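Side-chain contact in effector protein Lem4 (lpg1101) (Legionella pneumophila subsp. pneumophila, PDB 6CGK), which is a membrane-associated protein tyrosine phosphatase of the haloacid dehalogenase superfamily, represented here by its HAD domain with an inactivating substitution: residues Ser138-Pro143 against Ile168-Ser173. The protein carries 1 engineered substitution. Sequence-based numbering, arbitrary orientation.
Sequences SHEEKP and IHTGRS
Arg172 grips Glu140 twice through a single nitrogen. Its NH1 forms a salt bridge with Glu140 OE1 at 2.7 Å, the carboxylate oxygen lying in the guanidinium plane and accepting through its anti lone pair. The carboxylate and guanidinium planes are 74° apart, and the pair is a single-nitrogen contact, not a coplanar two-pronged one. The same NH1 donates to the backbone Glu140 O at 3.0 Å, a more bent bond with the oxygen tilted out of the guanidinium plane. A water extends this grip, accepting from Arg172 NH2 at 2.8 Å and bridging to Glu140 O. The arginine chain bends at chi2 (-82°), which curls its CB, CG and CD round Glu140 OE1 and leaves Arg172 CG 3.3 Å from that oxygen. Thr170 packs across the glutamate stem at about a right angle, its OG1 3.7 Å from Glu140 CB, while that hydroxyl turns back to the last turn of helix 157-169, chiefly to Gly166 O, with Leu167 O sharing it. Gly171, with positive phi, is the C-prime residue of the Schellman motif that closes this helix, in which Arg172 N bonds to Leu167 O. On the far carboxylate oxygen, Glu140 OE2 takes a salt bridge from Arg150 and a hydrogen bond with Tyr21, both on strands of the parallel sheet. Neighbouring C-terminal ends of helices 132-140 and 157-169 are thus joined, away from the magnesium site, by the carboxylate of the buried Glu140 held between two arginines, which would be expected to keep it ionised.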
loop_
_atom_site.group_PDB
_atom_site.type_symbol
_atom_site.label_atom_id
_atom_site.label_comp_id
_atom_site.label_asym_id
_atom_site.label_seq_id
_atom_site.Cartn_x
_atom_site.Cartn_y
_atom_site.Cartn_z
ATOM N N SER A 138 -2.523 15.062 3.005
ATOM C CA SER A 138 -1.523 15.234 4.056
ATOM C C SER A 138 -0.157 14.748 3.603
ATOM O O SER A 138 0.866 15.387 3.893
ATOM C CB SER A 138 -1.937 14.489 5.318
ATOM O OG SER A 138 -3.101 15.090 5.883
ATOM N N HIS A 139 -0.115 13.608 2.914
ATOM C CA HIS A 139 1.180 13.105 2.473
ATOM C C HIS A 139 1.814 14.036 1.455
ATOM O O HIS A 139 3.014 14.334 1.546
ATOM C CB HIS A 139 1.075 11.707 1.886
ATOM C CG HIS A 139 2.408 11.044 1.775
ATOM N ND1 HIS A 139 3.076 10.558 2.878
ATOM C CD2 HIS A 139 3.253 10.904 0.730
ATOM C CE1 HIS A 139 4.256 10.097 2.506
ATOM N NE2 HIS A 139 4.391 10.303 1.208
ATOM N N GLU A 140 1.037 14.506 0.473
ATOM C CA GLU A 140 1.611 15.404 -0.533
ATOM C C GLU A 140 2.125 16.692 0.088
ATOM O O GLU A 140 3.058 17.317 -0.443
ATOM C CB GLU A 140 0.576 15.713 -1.620
ATOM C CG GLU A 140 0.208 14.479 -2.466
ATOM C CD GLU A 140 1.402 13.934 -3.274
ATOM O OE1 GLU A 140 2.315 14.714 -3.651
ATOM O OE2 GLU A 140 1.416 12.716 -3.543
ATOM N N GLU A 141 1.551 17.104 1.211
ATOM C CA GLU A 141 1.952 18.359 1.829
ATOM C C GLU A 141 3.209 18.235 2.679
ATOM O O GLU A 141 3.730 19.262 3.122
ATOM C CB GLU A 141 0.793 18.918 2.655
ATOM C CG GLU A 141 -0.294 19.494 1.779
ATOM C CD GLU A 141 -1.501 19.987 2.564
ATOM O OE1 GLU A 141 -1.490 19.883 3.805
ATOM O OE2 GLU A 141 -2.464 20.462 1.932
ATOM N N LYS A 142 3.720 17.024 2.891
ATOM C CA LYS A 142 4.999 16.876 3.577
ATOM C C LYS A 142 6.082 17.617 2.790
ATOM O O LYS A 142 6.063 17.614 1.554
ATOM C CB LYS A 142 5.359 15.398 3.733
ATOM C CG LYS A 142 4.379 14.629 4.626
ATOM C CD LYS A 142 4.796 13.156 4.732
ATOM C CE LYS A 142 5.319 12.832 6.118
ATOM N NZ LYS A 142 6.439 11.856 6.029
ATOM N N PRO A 143 7.030 18.273 3.463
ATOM C CA PRO A 143 7.973 19.133 2.734
ATOM C C PRO A 143 8.916 18.387 1.797
ATOM O O PRO A 143 9.490 19.021 0.895
ATOM C CB PRO A 143 8.746 19.836 3.861
ATOM C CG PRO A 143 8.717 18.867 4.972
ATOM C CD PRO A 143 7.358 18.202 4.895
ATOM N N ILE A 168 -5.412 15.706 -6.974
ATOM C CA ILE A 168 -5.919 16.869 -7.699
ATOM C C ILE A 168 -5.944 18.081 -6.782
ATOM O O ILE A 168 -5.503 19.176 -7.150
ATOM C CB ILE A 168 -7.310 16.579 -8.286
ATOM C CG1 ILE A 168 -7.290 15.281 -9.096
ATOM C CG2 ILE A 168 -7.782 17.765 -9.138
ATOM C CD1 ILE A 168 -8.601 15.000 -9.791
ATOM N N HIS A 169 -6.474 17.904 -5.569
ATOM C CA HIS A 169 -6.595 19.034 -4.655
ATOM C C HIS A 169 -5.252 19.687 -4.378
ATOM O O HIS A 169 -5.199 20.900 -4.139
ATOM C CB HIS A 169 -7.232 18.591 -3.339
ATOM C CG HIS A 169 -7.256 19.659 -2.286
ATOM N ND1 HIS A 169 -8.165 20.693 -2.294
ATOM C CD2 HIS A 169 -6.478 19.853 -1.193
ATOM C CE1 HIS A 169 -7.950 21.478 -1.253
ATOM N NE2 HIS A 169 -6.937 20.985 -0.564
ATOM N N THR A 170 -4.163 18.912 -4.412
ATOM C CA THR A 170 -2.831 19.416 -4.115
ATOM C C THR A 170 -2.041 19.785 -5.354
ATOM O O THR A 170 -0.860 20.105 -5.234
ATOM C CB THR A 170 -2.013 18.406 -3.296
ATOM O OG1 THR A 170 -1.990 17.123 -3.945
ATOM C CG2 THR A 170 -2.559 18.315 -1.882
ATOM N N GLY A 171 -2.657 19.742 -6.532
ATOM C CA GLY A 171 -1.944 20.042 -7.756
ATOM C C GLY A 171 -0.847 19.063 -8.089
ATOM O O GLY A 171 0.133 19.443 -8.740
ATOM N N ARG A 172 -1.005 17.796 -7.685
ATOM C CA ARG A 172 0.011 16.760 -7.828
ATOM C C ARG A 172 -0.448 15.636 -8.753
ATOM O O ARG A 172 -0.047 14.483 -8.587
ATOM C CB ARG A 172 0.387 16.198 -6.461
ATOM C CG ARG A 172 1.184 17.170 -5.622
ATOM C CD ARG A 172 2.692 17.147 -6.023
ATOM N NE ARG A 172 3.378 18.263 -5.369
ATOM C CZ ARG A 172 3.768 18.231 -4.095
ATOM N NH1 ARG A 172 3.541 17.155 -3.361
ATOM N NH2 ARG A 172 4.340 19.292 -3.541
ATOM N N SER A 173 -1.278 15.950 -9.739
ATOM C CA SER A 173 -1.890 14.916 -10.561
ATOM C C SER A 173 -1.547 15.098 -12.034
ATOM O O SER A 173 -2.342 14.766 -12.908
ATOM C CB SER A 173 -3.406 14.897 -10.359
ATOM O OG SER A 173 -3.994 16.102 -10.823
HETATM O O HOH W 1 5.069 19.355 -0.819
HETATM O O HOH W 2 -5.035 21.376 2.223
#